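Local coordinates for nonsense-mediated mRNA decay protein 2 (Saccharomyces cerevisiae, PDB 4LUN) that takes part in nonsense-mediated decay of mRNAs that carry premature stop codons and binds the NAM7/UPF1 protein through its C-terminus, at residues K35-F40 with L65-S70; I41-K46 with S54-D59; A119-S124 with L187-N192; K179-F184 with K232-S237. One frame throughout, in Å; residues are numbered along the deposited sequence.

All four contacts fall within the MIF4G domain of Upf2, an all-helical, HEAT-repeat domain at the start of a much longer protein. Contacts 1 and 2 share helix 34-44, with centres 10 Å apart, and touch directly: Phe40 CE1 lies 3.4 Å from Leu56 CD2. Along the chain, 41-46 and 54-59 both come between the two segments of contact 1, so helices 34-44, 52-60 and 69-81 form one local cluster. Contacts 3 and 4 follow, sharing helix 182-190, with segments that alternate in sequence and centres 15 Å apart. Some 32 to 38 Å separates the centres of the two pairs, so the first builds one end of the domain and the second its middle region.

Contact 1 of 4, residues K35-F40 with L65-S70; sequences KRNTGF and LEKYLS
Two CH-pi contacts, Leu65 on Phe40 and Asn37 on Tyr68, lead the packing between 35-40 and 65-70. Leu65 CD1 sits almost on the axis of the Phe40 ring, 3.8 Å from its centroid and 10° off the normal, while Leu65 CD2 leans on Phe40 CD2 at 3.7 Å, so both methyls lie on one face of the ring, CD1 over its centre and CD2 toward the CB end. Phe40 has CG anti to its backbone N (chi1 -177°), which carries the ring toward 65-70, and chi2 of 75° turns its face to Leu65. Asn37 CB lies over the Tyr68 ring, displaced toward the rim on the CD2 side, 4.0 Å from the centroid. Thr38 CG2 approaches the same tyrosine obliquely, 3.4 Å from Tyr68 OH.

The arrangement is helix-to-turn packing in the HEAT-repeat-like MIF4G domain: one side of helix 34-44 meets the short 3-10 turn that leads into helix 69-81, with Tyr68 at the N-cap of helix 69-81. Phe40 and Leu65 both extend inward to Ile72 of that helix, and Phe40 also reaches Leu56. An alanine in place of Tyr68 would remove the ring and would probably leave Asn37 CB and Thr38 CG2 without their packing surface.

Asn37 OD1 comes to 3.1 Å from Leu65 CD2, a polar-to-methyl approach. Two other polar ends near the interface find their partners outside it: Lys67 NZ, on a chain bent at chi2, chi3 and chi4, hydrogen-bonds to Ser64 O, and Thr38 OG1 bonds back to Ile34 O.

Contact 2 of 4, residues I41-K46 with S54-D59; sequences IKKLKK and SSLLKD
Lys43 leaves helix 34-44 with chi1 at -145°, runs extended through chi2 (175°) and then bends at chi3 (-76°), which swings its ammonium onto Asp59. The aspartate has CG anti to its own carbonyl carbon, and the two side chains meet tip to tip. Their salt bridge is very short, with Lys43 NZ 2.4 Å from Asp59 OD2, and it uses the syn lone pair of that oxygen; the value is tighter than an ordinary salt bridge and may partly reflect how this lysine was modelled. Ser55, one helical turn earlier, has OG anti to its backbone N; from there Ser55 OG lies 3.2 Å from Lys43 CD and takes a weak second hydrogen bond from NZ at 3.4 Å. Nearer the backbone, the aliphatic part of the lysine slides past Leu56 in the opposite direction, and Lys43 CB touches Leu56 CD2 at 3.7 Å. The same methyl, Leu56 CD2, also meets Leu44 CD2 at 3.9 Å, the two leucines crossing obliquely.

Asp59 is buried, and its OD1 is held in a second salt bridge by Arg36 NE, so two cations probably stabilise its ionised form. Helices 34-44 and 52-60, consecutive and roughly antiparallel, form a helical hairpin at one end of the MIF4G domain; Leu44 continues across to Thr75 and Val76 of helix 69-81, while Leu56 and Asp59 back onto Phe40.

Contact 3 of 4, residues A119-S124 with L187-N192; sequences AFENPS and LREILN
The C-terminal part of helix 182-190 docks here against the loop that joins helices 106-116 and 130-152, an inter-helix connection within the MIF4G domain. Two hydrogen bonds fasten Asn122 to Glu189. The backbone N of Asn122 donates to Glu189 OE2 at 2.9 Å in a nearly straight bond (167° at the hydrogen), using the anti lone pair of that oxygen. Asn122 ND2 donates to Glu189 O, also at 2.9 Å; the acceptor stays in the plane of the amide, but the donor stands 56° above the carbonyl plane. Glu189 O also accepts from Asn192 N, so two donors grip this carbonyl near the end of the helix. Glu189 has CG anti to its backbone N and bends at chi2, folding the carboxylate over the Asn122 amide, to which it lies stacked with the planes 11° apart.

An alanine at Glu189 would remove the carboxylate acceptor of Asn122 N and would probably loosen the loop's hold on the helix. A second acid, Glu121, brings OE2 to 3.7 Å from Glu189 OE2, a like-charge approach that may raise the pKa of one of them; Glu121 OE1 accepts a hydrogen bond from Phe171 N. Beside the polar pair, Phe120 CB and Ile190 CG2 pack at 4.0 Å, and Phe120 O is 3.4 Å from that same methyl. Ile190 continues onto Val140 of helix 130-152 and Ile203 of helix 201-210, while Leu187 and Leu191 turn to helix 231-271.

Contact 4 of 4, residues K179-F184 with K232-S237; sequences KDPLLF and KGALQS
Ala234 is the tight point between 179-184 and 232-237. Its CB meets Phe184 CD1 at 3.7 Å, and the carbonyl of the same residue stands at the ring edge, with Ala234 O 3.5 Å from Phe184 CD1 and 3.6 Å from CE1. The CD1 corner of the phenyl therefore meets both the methyl, which stands off the ring plane, and the oxygen, which lies near it. Phe184 has CG anti to its backbone N (chi1 173°), which carries the ring outward to helix 231-271. Pro181 completes the grip on the alanine more loosely: Pro181 CG is 4.1 Å from Ala234 CB.

Pro181 occupies the N-cap position of helix 182-190, so the contact sets the first turn of this short helix against the beginning of the long helix 231-271, a helix-on-helix packing in the helical-repeat architecture of the MIF4G domain. The nearest CA atoms are those of Phe184 and Leu235, 6.0 Å apart.

The inner side is wider spaced. Leu235 CD2 reaches Phe184 CA only at 4.2 Å, and Leu183, which points toward helix 231-271, makes no closer approach to Leu235 than 4.5 Å, from its carbonyl C to CD2. Both leucines are nevertheless buried, Leu183 against Phe147 and Tyr151 of helix 130-152 and Leu235 against Leu214 and Phe215. Toward solvent lie the exposed Gly233 and Ser237.

Contact 1 of 4, residues K35-F40 with L65-S70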
# COMPACT_ATOMS: atom_id res chain seq x y z
N LYS A 35 -8.94 -12.34 32.97
CA LYS A 35 -7.50 -12.59 32.84
C LYS A 35 -7.15 -13.09 31.44
O LYS A 35 -6.22 -12.58 30.81
CB LYS A 35 -7.02 -13.59 33.90
CG LYS A 35 -5.52 -13.86 33.87
CD LYS A 35 -5.04 -14.48 35.19
CE LYS A 35 -5.12 -16.00 35.19
NZ LYS A 35 -4.79 -16.59 36.54
N ARG A 36 -7.93 -14.04 30.94
CA ARG A 36 -7.65 -14.64 29.63
C ARG A 36 -7.81 -13.62 28.52
O ARG A 36 -7.00 -13.56 27.59
CB ARG A 36 -8.60 -15.82 29.36
CG ARG A 36 -8.16 -16.68 28.18
CD ARG A 36 -6.81 -17.30 28.47
NE ARG A 36 -6.24 -17.98 27.31
CZ ARG A 36 -6.48 -19.26 27.01
NH1 ARG A 36 -7.28 -19.98 27.78
NH2 ARG A 36 -5.91 -19.80 25.95
N ASN A 37 -8.86 -12.82 28.62
CA ASN A 37 -9.20 -11.89 27.55
C ASN A 37 -8.29 -10.68 27.54
O ASN A 37 -7.90 -10.20 26.48
CB ASN A 37 -10.67 -11.48 27.62
CG ASN A 37 -11.62 -12.62 27.29
OD1 ASN A 37 -11.53 -13.24 26.23
ND2 ASN A 37 -12.54 -12.92 28.21
N THR A 38 -7.94 -10.17 28.72
CA THR A 38 -6.97 -9.08 28.78
C THR A 38 -5.58 -9.60 28.41
O THR A 38 -4.75 -8.85 27.88
CB THR A 38 -6.92 -8.41 30.17
OG1 THR A 38 -6.68 -9.40 31.17
CG2 THR A 38 -8.22 -7.71 30.46
N GLY A 39 -5.32 -10.88 28.68
CA GLY A 39 -4.06 -11.49 28.32
C GLY A 39 -3.93 -11.57 26.81
O GLY A 39 -2.82 -11.49 26.26
N PHE A 40 -5.06 -11.73 26.13
CA PHE A 40 -5.06 -11.72 24.67
C PHE A 40 -4.72 -10.34 24.11
O PHE A 40 -3.91 -10.22 23.18
CB PHE A 40 -6.41 -12.21 24.13
CG PHE A 40 -6.46 -12.30 22.62
CD1 PHE A 40 -5.83 -13.33 21.95
CD2 PHE A 40 -7.15 -11.35 21.88
CE1 PHE A 40 -5.88 -13.41 20.57
CE2 PHE A 40 -7.20 -11.43 20.50
CZ PHE A 40 -6.56 -12.47 19.85
N LEU A 65 -13.71 -14.36 23.25
CA LEU A 65 -13.25 -12.98 23.20
C LEU A 65 -14.35 -12.00 22.80
O LEU A 65 -14.09 -10.81 22.62
CB LEU A 65 -12.10 -12.89 22.20
CG LEU A 65 -10.84 -13.70 22.52
CD1 LEU A 65 -10.01 -13.94 21.27
CD2 LEU A 65 -10.01 -12.97 23.55
N GLU A 66 -15.57 -12.51 22.68
CA GLU A 66 -16.70 -11.72 22.15
C GLU A 66 -16.94 -10.37 22.83
O GLU A 66 -17.19 -9.37 22.16
CB GLU A 66 -17.98 -12.56 22.21
CG GLU A 66 -19.08 -12.06 21.28
CD GLU A 66 -18.77 -12.31 19.82
OE1 GLU A 66 -18.93 -11.37 19.00
OE2 GLU A 66 -18.36 -13.44 19.48
N LYS A 67 -16.87 -10.33 24.15
CA LYS A 67 -17.17 -9.09 24.86
C LYS A 67 -16.01 -8.10 24.81
O LYS A 67 -16.17 -6.94 25.18
CB LYS A 67 -17.58 -9.36 26.31
CG LYS A 67 -16.90 -10.57 26.93
CD LYS A 67 -17.76 -11.83 26.79
CE LYS A 67 -17.08 -12.87 25.91
NZ LYS A 67 -15.60 -12.87 26.10
N TYR A 68 -14.85 -8.57 24.35
CA TYR A 68 -13.69 -7.70 24.17
C TYR A 68 -13.47 -7.35 22.70
O TYR A 68 -12.45 -6.77 22.34
CB TYR A 68 -12.42 -8.33 24.76
CG TYR A 68 -12.18 -8.02 26.24
CD1 TYR A 68 -11.23 -7.09 26.63
CD2 TYR A 68 -12.92 -8.66 27.23
CE1 TYR A 68 -11.01 -6.81 27.97
CE2 TYR A 68 -12.70 -8.39 28.57
CZ TYR A 68 -11.75 -7.46 28.94
OH TYR A 68 -11.54 -7.19 30.27
N LEU A 69 -14.43 -7.70 21.85
CA LEU A 69 -14.31 -7.48 20.41
C LEU A 69 -13.96 -6.05 20.00
O LEU A 69 -13.01 -5.83 19.23
CB LEU A 69 -15.58 -7.92 19.69
CG LEU A 69 -15.53 -7.73 18.17
CD1 LEU A 69 -14.35 -8.51 17.60
CD2 LEU A 69 -16.83 -8.18 17.55
N SER A 70 -14.72 -5.07 20.51
CA SER A 70 -14.48 -3.67 20.16
C SER A 70 -13.05 -3.26 20.46
O SER A 70 -12.38 -2.64 19.63
CB SER A 70 -15.44 -2.75 20.92
OG SER A 70 -16.77 -3.21 20.84

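Contact 2 of 4, residues I41-K46 with S54-D59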
# COMPACT_ATOMS: atom_id res chain seq x y z
N ILE A 41 -5.34 -9.29 24.67
CA ILE A 41 -5.07 -7.92 24.24
C ILE A 41 -3.59 -7.56 24.42
O ILE A 41 -2.99 -6.93 23.55
CB ILE A 41 -5.92 -6.90 25.02
CG1 ILE A 41 -7.41 -7.13 24.76
CG2 ILE A 41 -5.55 -5.47 24.63
CD1 ILE A 41 -7.79 -7.02 23.32
N LYS A 42 -3.03 -7.96 25.56
CA LYS A 42 -1.62 -7.71 25.83
C LYS A 42 -0.71 -8.39 24.82
O LYS A 42 0.31 -7.84 24.42
CB LYS A 42 -1.24 -8.17 27.24
CG LYS A 42 -1.49 -7.12 28.31
CD LYS A 42 -0.91 -7.56 29.65
CE LYS A 42 -1.98 -8.20 30.52
NZ LYS A 42 -1.39 -8.81 31.75
N LYS A 43 -1.09 -9.59 24.40
CA LYS A 43 -0.33 -10.31 23.40
C LYS A 43 -0.41 -9.60 22.04
O LYS A 43 0.60 -9.47 21.33
CB LYS A 43 -0.81 -11.76 23.29
CG LYS A 43 0.30 -12.75 22.99
CD LYS A 43 -0.21 -14.18 23.01
CE LYS A 43 -0.41 -14.68 24.43
NZ LYS A 43 -1.47 -15.74 24.49
N LEU A 44 -1.60 -9.11 21.68
CA LEU A 44 -1.79 -8.36 20.44
C LEU A 44 -0.91 -7.11 20.42
O LEU A 44 -0.27 -6.79 19.41
CB LEU A 44 -3.25 -7.93 20.27
CG LEU A 44 -4.30 -8.96 19.83
CD1 LEU A 44 -5.67 -8.30 19.76
CD2 LEU A 44 -3.93 -9.58 18.49
N LYS A 45 -0.88 -6.42 21.56
CA LYS A 45 -0.19 -5.14 21.72
C LYS A 45 1.32 -5.24 21.62
O LYS A 45 2.00 -4.22 21.50
CB LYS A 45 -0.57 -4.49 23.05
CG LYS A 45 -1.68 -3.47 22.94
CD LYS A 45 -2.06 -2.94 24.30
CE LYS A 45 -3.09 -1.83 24.17
NZ LYS A 45 -3.98 -1.75 25.36
N LYS A 46 1.86 -6.45 21.68
CA LYS A 46 3.30 -6.58 21.52
C LYS A 46 3.66 -6.47 20.04
O LYS A 46 4.83 -6.32 19.68
CB LYS A 46 3.83 -7.88 22.13
CG LYS A 46 3.97 -9.02 21.16
CD LYS A 46 5.20 -9.85 21.51
CE LYS A 46 5.50 -10.88 20.44
NZ LYS A 46 6.95 -11.19 20.39
N SER A 54 1.29 -18.16 16.23
CA SER A 54 0.85 -19.45 16.76
C SER A 54 0.25 -19.37 18.16
O SER A 54 -0.75 -20.02 18.46
CB SER A 54 1.99 -20.47 16.73
OG SER A 54 1.66 -21.57 15.89
N SER A 55 0.87 -18.57 19.02
CA SER A 55 0.38 -18.40 20.39
C SER A 55 -1.00 -17.73 20.39
O SER A 55 -1.89 -18.15 21.13
CB SER A 55 1.37 -17.57 21.21
OG SER A 55 0.79 -17.17 22.45
N LEU A 56 -1.16 -16.71 19.56
CA LEU A 56 -2.43 -16.00 19.45
C LEU A 56 -3.52 -16.89 18.85
O LEU A 56 -4.69 -16.77 19.22
CB LEU A 56 -2.26 -14.74 18.60
CG LEU A 56 -1.55 -13.57 19.27
CD1 LEU A 56 -0.91 -12.65 18.23
CD2 LEU A 56 -2.52 -12.79 20.14
N LEU A 57 -3.14 -17.77 17.93
CA LEU A 57 -4.11 -18.67 17.32
C LEU A 57 -4.64 -19.67 18.34
O LEU A 57 -5.80 -20.10 18.26
CB LEU A 57 -3.51 -19.40 16.12
CG LEU A 57 -3.32 -18.56 14.85
CD1 LEU A 57 -2.80 -19.41 13.70
CD2 LEU A 57 -4.61 -17.86 14.47
N LYS A 58 -3.80 -20.04 19.30
CA LYS A 58 -4.21 -20.95 20.38
C LYS A 58 -5.29 -20.30 21.23
O LYS A 58 -6.29 -20.93 21.57
CB LYS A 58 -3.01 -21.33 21.24
CG LYS A 58 -3.26 -22.50 22.18
CD LYS A 58 -2.00 -22.87 22.94
CE LYS A 58 -1.52 -21.72 23.81
NZ LYS A 58 -0.14 -21.27 23.47
N ASP A 59 -5.09 -19.03 21.57
CA ASP A 59 -6.07 -18.26 22.33
C ASP A 59 -7.40 -18.16 21.60
O ASP A 59 -8.46 -18.26 22.22
CB ASP A 59 -5.55 -16.84 22.61
CG ASP A 59 -4.38 -16.82 23.58
OD1 ASP A 59 -4.58 -17.13 24.77
OD2 ASP A 59 -3.26 -16.49 23.14

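Contact 3 of 4, residues A119-S124 with L187-N192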
# COMPACT_ATOMS: atom_id res chain seq x y z
N ALA A 119 -5.89 5.09 6.40
CA ALA A 119 -4.45 5.25 6.19
C ALA A 119 -4.10 5.74 4.79
O ALA A 119 -2.98 6.22 4.53
CB ALA A 119 -3.74 3.93 6.47
N PHE A 120 -5.06 5.64 3.88
CA PHE A 120 -4.85 5.97 2.49
C PHE A 120 -5.44 7.32 2.09
O PHE A 120 -5.27 7.76 0.96
CB PHE A 120 -5.42 4.85 1.60
CG PHE A 120 -4.77 3.52 1.84
CD1 PHE A 120 -3.39 3.41 1.79
CD2 PHE A 120 -5.52 2.41 2.16
CE1 PHE A 120 -2.76 2.20 2.04
CE2 PHE A 120 -4.91 1.19 2.42
CZ PHE A 120 -3.52 1.09 2.35
N GLU A 121 -6.13 7.99 3.01
CA GLU A 121 -6.63 9.33 2.71
C GLU A 121 -5.42 10.26 2.59
O GLU A 121 -4.57 10.29 3.48
CB GLU A 121 -7.58 9.79 3.82
CG GLU A 121 -8.19 11.19 3.61
CD GLU A 121 -9.37 11.21 2.64
OE1 GLU A 121 -10.24 10.32 2.75
OE2 GLU A 121 -9.45 12.12 1.79
N ASN A 122 -5.35 11.01 1.49
CA ASN A 122 -4.23 11.93 1.30
C ASN A 122 -4.30 13.05 2.33
O ASN A 122 -5.39 13.44 2.77
CB ASN A 122 -4.26 12.55 -0.10
CG ASN A 122 -3.86 11.58 -1.19
OD1 ASN A 122 -3.24 10.54 -0.93
ND2 ASN A 122 -4.24 11.90 -2.42
N PRO A 123 -3.13 13.60 2.69
CA PRO A 123 -3.15 14.80 3.52
C PRO A 123 -3.92 15.89 2.78
O PRO A 123 -3.94 15.89 1.55
CB PRO A 123 -1.67 15.18 3.63
CG PRO A 123 -0.92 13.90 3.39
CD PRO A 123 -1.77 13.14 2.38
N SER A 124 -4.54 16.79 3.53
CA SER A 124 -5.29 17.90 2.95
C SER A 124 -4.52 19.20 3.14
O SER A 124 -5.09 20.28 3.09
CB SER A 124 -6.67 18.00 3.60
OG SER A 124 -6.58 17.81 5.01
N LEU A 187 -5.08 3.12 -4.97
CA LEU A 187 -3.92 3.59 -5.71
C LEU A 187 -4.19 4.91 -6.44
O LEU A 187 -3.31 5.77 -6.51
CB LEU A 187 -3.41 2.52 -6.66
CG LEU A 187 -2.60 1.45 -5.93
CD1 LEU A 187 -2.58 0.13 -6.70
CD2 LEU A 187 -1.19 2.00 -5.75
N ARG A 188 -5.39 5.07 -6.97
CA ARG A 188 -5.71 6.34 -7.64
C ARG A 188 -5.60 7.53 -6.69
O ARG A 188 -5.23 8.64 -7.10
CB ARG A 188 -7.09 6.31 -8.29
CG ARG A 188 -7.25 7.44 -9.30
CD ARG A 188 -8.14 7.05 -10.46
NE ARG A 188 -9.55 7.19 -10.11
CZ ARG A 188 -10.52 7.26 -11.01
NH1 ARG A 188 -10.24 7.20 -12.31
NH2 ARG A 188 -11.78 7.38 -10.62
N GLU A 189 -5.94 7.30 -5.43
CA GLU A 189 -5.80 8.34 -4.40
C GLU A 189 -4.33 8.60 -4.06
O GLU A 189 -3.84 9.70 -4.24
CB GLU A 189 -6.60 7.97 -3.14
CG GLU A 189 -6.33 8.87 -1.90
CD GLU A 189 -7.11 10.18 -1.91
OE1 GLU A 189 -7.72 10.51 -2.95
OE2 GLU A 189 -7.12 10.88 -0.86
N ILE A 190 -3.62 7.58 -3.59
CA ILE A 190 -2.28 7.80 -3.03
C ILE A 190 -1.22 8.17 -4.07
O ILE A 190 -0.25 8.84 -3.76
CB ILE A 190 -1.83 6.62 -2.13
CG1 ILE A 190 -1.62 5.34 -2.95
CG2 ILE A 190 -2.84 6.42 -0.98
CD1 ILE A 190 -1.27 4.12 -2.06
N LEU A 191 -1.42 7.76 -5.33
CA LEU A 191 -0.45 8.13 -6.35
C LEU A 191 -0.56 9.60 -6.72
O LEU A 191 0.33 10.14 -7.39
CB LEU A 191 -0.64 7.27 -7.60
CG LEU A 191 -0.27 5.81 -7.40
CD1 LEU A 191 -0.53 5.04 -8.69
CD2 LEU A 191 1.18 5.67 -7.00
N ASN A 192 -1.64 10.24 -6.28
CA ASN A 192 -1.95 11.60 -6.73
C ASN A 192 -1.87 12.67 -5.64
O ASN A 192 -2.58 13.68 -5.69
CB ASN A 192 -3.31 11.62 -7.43
CG ASN A 192 -3.26 11.00 -8.82
OD1 ASN A 192 -2.75 11.60 -9.77
ND2 ASN A 192 -3.78 9.78 -8.95

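Contact 4 of 4, residues K179-F184 with K232-S237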
# COMPACT_ATOMS: atom_id res chain seq x y z
N LYS A 179 -18.74 0.13 -9.11
CA LYS A 179 -17.59 0.49 -8.29
C LYS A 179 -16.31 -0.07 -8.90
O LYS A 179 -16.30 -1.19 -9.42
CB LYS A 179 -17.73 -0.04 -6.87
CG LYS A 179 -18.55 0.83 -5.94
CD LYS A 179 -18.50 0.29 -4.53
CE LYS A 179 -19.39 1.09 -3.59
NZ LYS A 179 -19.73 0.31 -2.37
N ASP A 180 -15.25 0.70 -8.81
CA ASP A 180 -13.93 0.22 -9.17
C ASP A 180 -13.45 -0.82 -8.14
O ASP A 180 -13.94 -0.85 -7.01
CB ASP A 180 -12.96 1.39 -9.22
CG ASP A 180 -13.31 2.40 -10.31
OD1 ASP A 180 -13.57 1.98 -11.45
OD2 ASP A 180 -13.32 3.62 -10.02
N PRO A 181 -12.51 -1.68 -8.54
CA PRO A 181 -11.88 -2.56 -7.55
C PRO A 181 -11.24 -1.71 -6.46
O PRO A 181 -10.76 -0.61 -6.77
CB PRO A 181 -10.77 -3.25 -8.36
CG PRO A 181 -11.28 -3.24 -9.77
CD PRO A 181 -11.98 -1.90 -9.90
N LEU A 182 -11.23 -2.20 -5.23
CA LEU A 182 -10.78 -1.41 -4.08
C LEU A 182 -9.32 -0.98 -4.19
O LEU A 182 -8.98 0.16 -3.86
CB LEU A 182 -11.03 -2.17 -2.78
CG LEU A 182 -10.74 -1.44 -1.46
CD1 LEU A 182 -11.31 -0.02 -1.47
CD2 LEU A 182 -11.32 -2.22 -0.27
N LEU A 183 -8.46 -1.89 -4.66
CA LEU A 183 -7.06 -1.52 -4.88
C LEU A 183 -6.91 -0.39 -5.88
O LEU A 183 -6.03 0.44 -5.73
CB LEU A 183 -6.22 -2.71 -5.33
CG LEU A 183 -5.77 -3.67 -4.24
CD1 LEU A 183 -5.26 -4.97 -4.86
CD2 LEU A 183 -4.67 -2.99 -3.39
N PHE A 184 -7.73 -0.38 -6.93
CA PHE A 184 -7.70 0.69 -7.92
C PHE A 184 -8.03 2.03 -7.22
O PHE A 184 -7.35 3.04 -7.44
CB PHE A 184 -8.69 0.39 -9.07
CG PHE A 184 -8.84 1.51 -10.07
CD1 PHE A 184 -8.11 1.53 -11.25
CD2 PHE A 184 -9.75 2.54 -9.83
CE1 PHE A 184 -8.28 2.56 -12.17
CE2 PHE A 184 -9.91 3.57 -10.74
CZ PHE A 184 -9.17 3.58 -11.91
N LYS A 232 -7.14 -6.74 -12.69
CA LYS A 232 -5.90 -6.64 -13.46
C LYS A 232 -5.98 -5.61 -14.59
O LYS A 232 -5.04 -4.83 -14.80
CB LYS A 232 -5.44 -8.03 -13.95
CG LYS A 232 -4.87 -8.87 -12.84
CD LYS A 232 -4.37 -10.24 -13.31
CE LYS A 232 -3.14 -10.13 -14.19
NZ LYS A 232 -2.42 -11.46 -14.29
N GLY A 233 -7.11 -5.57 -15.29
CA GLY A 233 -7.35 -4.59 -16.33
C GLY A 233 -7.37 -3.16 -15.81
O GLY A 233 -6.83 -2.25 -16.44
N ALA A 234 -7.99 -2.97 -14.65
CA ALA A 234 -8.11 -1.64 -14.05
C ALA A 234 -6.74 -1.16 -13.62
O ALA A 234 -6.38 -0.01 -13.84
CB ALA A 234 -9.04 -1.68 -12.85
N LEU A 235 -5.98 -2.05 -13.00
CA LEU A 235 -4.65 -1.69 -12.55
C LEU A 235 -3.69 -1.41 -13.71
O LEU A 235 -2.84 -0.52 -13.63
CB LEU A 235 -4.06 -2.80 -11.67
CG LEU A 235 -4.68 -2.97 -10.29
CD1 LEU A 235 -3.98 -4.13 -9.59
CD2 LEU A 235 -4.54 -1.67 -9.47
N GLN A 236 -3.81 -2.19 -14.78
CA GLN A 236 -2.99 -1.96 -15.96
C GLN A 236 -3.30 -0.59 -16.56
O GLN A 236 -2.39 0.14 -16.95
CB GLN A 236 -3.20 -3.09 -16.98
CG GLN A 236 -2.10 -4.17 -16.97
CD GLN A 236 -2.50 -5.46 -16.26
OE1 GLN A 236 -2.52 -5.54 -15.02
NE2 GLN A 236 -2.80 -6.50 -17.04
N SER A 237 -4.58 -0.23 -16.61
CA SER A 237 -4.98 1.08 -17.14
C SER A 237 -4.44 2.20 -16.27
O SER A 237 -3.87 3.18 -16.77
CB SER A 237 -6.51 1.19 -17.20
OG SER A 237 -6.89 2.53 -17.50